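Long-range contact in bacteriohemerythrin (Methylococcus capsulatus, PDB 4XPX), which binds oxygen at a site containing two iron atoms and may store it or deliver it to oxygen-requiring enzymes: residues Q20-L31 / Q46-H57. Sequence-based numbering, arbitrary orientation.
Sequences QHKTIFDMVNKL and QLDALIDYVVMH. With FE2 (Fe (II) ion), chain C.
One iron of the hemerythrin di-iron site is gripped across this antiparallel helix pair: His21 NE2 and His57 NE2 each bind the iron at 2.1 Å, their ring planes 72° apart. Glu61 and Asp121 also bind this iron, and two waters lie on it. On the side of the His57 ring away from the iron, Gln20 acts as a second-shell residue: His57 ND1 donates to Gln20 OE1 (2.7 Å), almost straight at 172° and in the plane of the imidazole, though tilted from the amide's carbonyl plane. With NE2 on the iron and ND1 donating to the amide, the ring's rotation is held from both ends. The Gln20 amide is itself steadied, because its NE2 is hydrogen-bonded to Ser60. Replacing this glutamine by an alanine would take the acceptor from His57 ND1 and is likely to leave the imidazole less firmly oriented and Ser60 without its amide partner. Away from the iron the two helices, neighbours in the hemerythrin four-helix bundle, mesh knobs-into-holes, with Ile24, Met27, Leu50 and Tyr53 as knobs. The chi1 of Thr23 (-66°) turns CG2 rather than OG1 over one Tyr53 face, a CH-pi contact 3.6 Å from the ring centroid, while Ile24 CG1 meets the ring edge. Met27 SD approaches that ring obliquely, a Met-aromatic contact, and the bend at chi3 brings CE to Ala49 CB (3.6 Å). Leu50 CD1 packs on Val28 CG2 and Met27 CB, and CD2 on Leu31 CD2. Farther along, Gln46 NE2 donates to Met27 O (3.2 Å), a carbonyl that also accepts from Leu31 N within its helix.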
loop_
_atom_site.group_PDB
_atom_site.type_symbol
_atom_site.label_atom_id
_atom_site.label_comp_id
_atom_site.label_asym_id
_atom_site.label_seq_id
_atom_site.Cartn_x
_atom_site.Cartn_y
_atom_site.Cartn_z
ATOM N N GLN A 20 4.750 1.722 8.914
ATOM C CA GLN A 20 4.831 1.423 7.473
ATOM C C GLN A 20 3.675 2.051 6.729
ATOM O O GLN A 20 3.855 2.553 5.603
ATOM C CB GLN A 20 4.895 -0.127 7.238
ATOM C CG GLN A 20 6.194 -0.716 7.760
ATOM C CD GLN A 20 6.270 -2.210 7.562
ATOM O OE1 GLN A 20 5.319 -2.914 7.468
ATOM N NE2 GLN A 20 7.500 -2.687 7.360
ATOM N N HIS A 21 2.479 2.052 7.328
ATOM C CA HIS A 21 1.343 2.746 6.669
ATOM C C HIS A 21 1.630 4.206 6.470
ATOM O O HIS A 21 1.328 4.801 5.426
ATOM C CB HIS A 21 0.065 2.549 7.460
ATOM C CG HIS A 21 -0.417 1.132 7.456
ATOM N ND1 HIS A 21 -1.233 0.607 8.439
ATOM C CD2 HIS A 21 -0.211 0.109 6.555
ATOM C CE1 HIS A 21 -1.515 -0.660 8.099
ATOM N NE2 HIS A 21 -0.900 -1.016 6.979
ATOM N N LYS A 22 2.206 4.863 7.510
ATOM C CA LYS A 22 2.511 6.305 7.377
ATOM C C LYS A 22 3.508 6.522 6.260
ATOM O O LYS A 22 3.356 7.519 5.466
ATOM C CB LYS A 22 3.013 6.858 8.697
ATOM C CG LYS A 22 1.977 6.924 9.775
ATOM C CD LYS A 22 2.606 7.259 11.099
ATOM C CE LYS A 22 1.699 6.985 12.172
ATOM N NZ LYS A 22 2.144 7.466 13.500
ATOM N N THR A 23 4.531 5.646 6.108
ATOM C CA THR A 23 5.436 5.792 4.978
ATOM C C THR A 23 4.724 5.601 3.659
ATOM O O THR A 23 4.954 6.394 2.706
ATOM C CB THR A 23 6.580 4.764 5.101
ATOM O OG1 THR A 23 7.387 5.068 6.242
ATOM C CG2 THR A 23 7.448 4.722 3.855
ATOM N N ILE A 24 3.855 4.599 3.534
ATOM C CA ILE A 24 3.094 4.406 2.312
ATOM C C ILE A 24 2.333 5.681 1.964
ATOM O O ILE A 24 2.321 6.108 0.795
ATOM C CB ILE A 24 2.204 3.179 2.416
ATOM C CG1 ILE A 24 3.019 1.896 2.443
ATOM C CG2 ILE A 24 1.208 3.149 1.277
ATOM C CD1 ILE A 24 2.283 0.659 2.881
ATOM N N PHE A 25 1.650 6.230 2.929
ATOM C CA PHE A 25 0.828 7.433 2.651
ATOM C C PHE A 25 1.735 8.546 2.124
ATOM O O PHE A 25 1.375 9.267 1.172
ATOM C CB PHE A 25 0.081 7.933 3.879
ATOM C CG PHE A 25 -1.143 7.153 4.299
ATOM C CD1 PHE A 25 -1.298 5.763 4.109
ATOM C CD2 PHE A 25 -2.181 7.826 4.884
ATOM C CE1 PHE A 25 -2.436 5.127 4.580
ATOM C CE2 PHE A 25 -3.342 7.183 5.311
ATOM C CZ PHE A 25 -3.463 5.821 5.200
ATOM N N ASP A 26 2.896 8.735 2.739
ATOM C CA ASP A 26 3.821 9.793 2.272
ATOM C C ASP A 26 4.274 9.511 0.861
ATOM O O ASP A 26 4.405 10.453 0.018
ATOM C CB ASP A 26 4.992 9.886 3.227
ATOM C CG ASP A 26 4.719 10.582 4.517
ATOM O OD1 ASP A 26 3.671 11.276 4.679
ATOM O OD2 ASP A 26 5.590 10.497 5.506
ATOM N N MET A 27 4.574 8.256 0.542
ATOM C CA MET A 27 5.077 7.927 -0.792
ATOM C C MET A 27 3.965 8.038 -1.830
ATOM O O MET A 27 4.250 8.459 -2.998
ATOM C CB MET A 27 5.705 6.507 -0.760
ATOM C CG MET A 27 6.923 6.445 0.129
ATOM S SD MET A 27 7.737 4.828 0.093
ATOM C CE MET A 27 8.716 4.986 -1.433
ATOM N N VAL A 28 2.723 7.669 -1.500
ATOM C CA VAL A 28 1.565 7.919 -2.383
ATOM C C VAL A 28 1.430 9.411 -2.610
ATOM O O VAL A 28 1.167 9.854 -3.758
ATOM C CB VAL A 28 0.296 7.331 -1.809
ATOM C CG1 VAL A 28 -0.924 7.777 -2.587
ATOM C CG2 VAL A 28 0.344 5.799 -1.775
ATOM N N ASN A 29 1.542 10.203 -1.566
ATOM C CA ASN A 29 1.364 11.646 -1.729
ATOM C C ASN A 29 2.374 12.221 -2.671
ATOM O O ASN A 29 2.027 13.109 -3.496
ATOM C CB ASN A 29 1.466 12.324 -0.349
ATOM C CG ASN A 29 0.207 12.107 0.469
ATOM O OD1 ASN A 29 -0.815 11.689 -0.055
ATOM N ND2 ASN A 29 0.261 12.384 1.771
ATOM N N LYS A 30 3.627 11.778 -2.591
ATOM C CA LYS A 30 4.643 12.232 -3.521
ATOM C C LYS A 30 4.290 11.822 -4.916
ATOM O O LYS A 30 4.406 12.674 -5.871
ATOM C CB LYS A 30 6.011 11.737 -3.143
ATOM C CG LYS A 30 6.614 12.353 -1.949
ATOM C CD LYS A 30 7.933 11.729 -1.611
ATOM C CE LYS A 30 8.661 12.307 -0.368
ATOM N NZ LYS A 30 8.563 13.777 -0.343
ATOM N N LEU A 31 3.903 10.599 -5.128
ATOM C CA LEU A 31 3.545 10.155 -6.466
ATOM C C LEU A 31 2.361 10.928 -6.988
ATOM O O LEU A 31 2.344 11.308 -8.211
ATOM C CB LEU A 31 3.204 8.655 -6.451
ATOM C CG LEU A 31 2.895 8.047 -7.842
ATOM C CD1 LEU A 31 3.979 8.224 -8.859
ATOM C CD2 LEU A 31 2.549 6.563 -7.671
ATOM N N GLN A 46 9.227 7.246 -8.662
ATOM C CA GLN A 46 8.418 7.282 -7.475
ATOM C C GLN A 46 7.440 6.092 -7.472
ATOM O O GLN A 46 7.206 5.477 -6.382
ATOM C CB GLN A 46 7.692 8.605 -7.331
ATOM C CG GLN A 46 6.963 8.747 -5.985
ATOM C CD GLN A 46 7.903 8.755 -4.811
ATOM O OE1 GLN A 46 9.077 9.201 -4.942
ATOM N NE2 GLN A 46 7.432 8.348 -3.638
ATOM N N LEU A 47 6.905 5.721 -8.644
ATOM C CA LEU A 47 6.050 4.564 -8.743
ATOM C C LEU A 47 6.808 3.307 -8.260
ATOM O O LEU A 47 6.290 2.493 -7.458
ATOM C CB LEU A 47 5.643 4.368 -10.213
ATOM C CG LEU A 47 4.830 3.123 -10.527
ATOM C CD1 LEU A 47 3.466 3.200 -9.930
ATOM C CD2 LEU A 47 4.820 2.851 -12.046
ATOM N N ASP A 48 7.996 3.135 -8.802
ATOM C CA ASP A 48 8.761 1.928 -8.450
ATOM C C ASP A 48 9.119 1.911 -6.963
ATOM O O ASP A 48 9.040 0.864 -6.328
ATOM C CB ASP A 48 9.992 1.818 -9.300
ATOM C CG ASP A 48 9.716 1.502 -10.772
ATOM O OD1 ASP A 48 8.626 1.114 -11.151
ATOM O OD2 ASP A 48 10.701 1.684 -11.602
ATOM N N ALA A 49 9.503 3.032 -6.414
ATOM C CA ALA A 49 9.834 3.104 -4.982
ATOM C C ALA A 49 8.634 2.746 -4.125
ATOM O O ALA A 49 8.741 2.016 -3.138
ATOM C CB ALA A 49 10.384 4.497 -4.631
ATOM N N LEU A 50 7.476 3.309 -4.466
ATOM C CA LEU A 50 6.244 3.045 -3.721
ATOM C C LEU A 50 5.914 1.549 -3.772
ATOM O O LEU A 50 5.605 0.933 -2.725
ATOM C CB LEU A 50 5.095 3.837 -4.332
ATOM C CG LEU A 50 3.700 3.442 -3.796
ATOM C CD1 LEU A 50 3.518 3.738 -2.349
ATOM C CD2 LEU A 50 2.639 4.187 -4.650
ATOM N N ILE A 51 5.915 0.958 -4.957
ATOM C CA ILE A 51 5.491 -0.433 -5.072
ATOM C C ILE A 51 6.461 -1.319 -4.332
ATOM O O ILE A 51 6.064 -2.286 -3.651
ATOM C CB ILE A 51 5.341 -0.816 -6.550
ATOM C CG1 ILE A 51 4.094 -0.118 -7.127
ATOM C CG2 ILE A 51 5.239 -2.322 -6.702
ATOM C CD1 ILE A 51 3.927 -0.175 -8.576
ATOM N N ASP A 52 7.788 -1.078 -4.422
ATOM C CA ASP A 52 8.727 -1.875 -3.665
ATOM C C ASP A 52 8.423 -1.841 -2.184
ATOM O O ASP A 52 8.458 -2.879 -1.481
ATOM C CB ASP A 52 10.166 -1.383 -3.940
ATOM C CG ASP A 52 11.190 -2.329 -3.446
ATOM O OD1 ASP A 52 11.334 -3.396 -4.084
ATOM O OD2 ASP A 52 11.814 -2.118 -2.357
ATOM N N TYR A 53 8.115 -0.648 -1.679
ATOM C CA TYR A 53 7.846 -0.494 -0.258
ATOM C C TYR A 53 6.570 -1.194 0.130
ATOM O O TYR A 53 6.512 -1.865 1.211
ATOM C CB TYR A 53 7.820 1.006 0.119
ATOM C CG TYR A 53 7.807 1.147 1.593
ATOM C CD1 TYR A 53 8.965 1.113 2.298
ATOM C CD2 TYR A 53 6.628 1.294 2.303
ATOM C CE1 TYR A 53 8.987 1.188 3.698
ATOM C CE2 TYR A 53 6.616 1.362 3.681
ATOM C CZ TYR A 53 7.752 1.329 4.367
ATOM O OH TYR A 53 7.719 1.410 5.730
ATOM N N VAL A 54 5.502 -1.050 -0.660
ATOM C CA VAL A 54 4.244 -1.722 -0.386
ATOM C C VAL A 54 4.460 -3.243 -0.310
ATOM O O VAL A 54 3.945 -3.925 0.620
ATOM C CB VAL A 54 3.195 -1.353 -1.398
ATOM C CG1 VAL A 54 1.937 -2.234 -1.261
ATOM C CG2 VAL A 54 2.792 0.122 -1.207
ATOM N N VAL A 55 5.183 -3.813 -1.249
ATOM C CA VAL A 55 5.433 -5.263 -1.216
ATOM C C VAL A 55 6.168 -5.637 0.045
ATOM O O VAL A 55 5.832 -6.695 0.656
ATOM C CB VAL A 55 6.135 -5.673 -2.496
ATOM C CG1 VAL A 55 6.760 -7.090 -2.379
ATOM C CG2 VAL A 55 5.300 -5.547 -3.696
ATOM N N MET A 56 7.124 -4.857 0.463
ATOM C CA MET A 56 7.836 -5.138 1.683
ATOM C C MET A 56 6.928 -5.050 2.893
ATOM O O MET A 56 6.988 -5.923 3.816
ATOM C CB MET A 56 9.010 -4.170 1.805
ATOM C CG MET A 56 9.890 -4.418 2.987
ATOM S SD MET A 56 9.199 -3.724 4.495
ATOM C CE MET A 56 9.092 -1.990 4.148
ATOM N N HIS A 57 6.031 -4.065 2.931
ATOM C CA HIS A 57 5.063 -3.933 3.993
ATOM C C HIS A 57 4.181 -5.196 4.060
ATOM O O HIS A 57 3.899 -5.738 5.170
ATOM C CB HIS A 57 4.221 -2.693 3.747
ATOM C CG HIS A 57 2.995 -2.640 4.628
ATOM N ND1 HIS A 57 3.048 -2.655 6.003
ATOM C CD2 HIS A 57 1.673 -2.649 4.317
ATOM C CE1 HIS A 57 1.790 -2.663 6.476
ATOM N NE2 HIS A 57 0.935 -2.667 5.475
HETATM FE FE FE2 C . -1.184 -2.751 5.841
HETATM O O HOH W 1 -1.637 -3.908 4.295
HETATM O O HOH W 2 -1.738 -1.328 3.842
#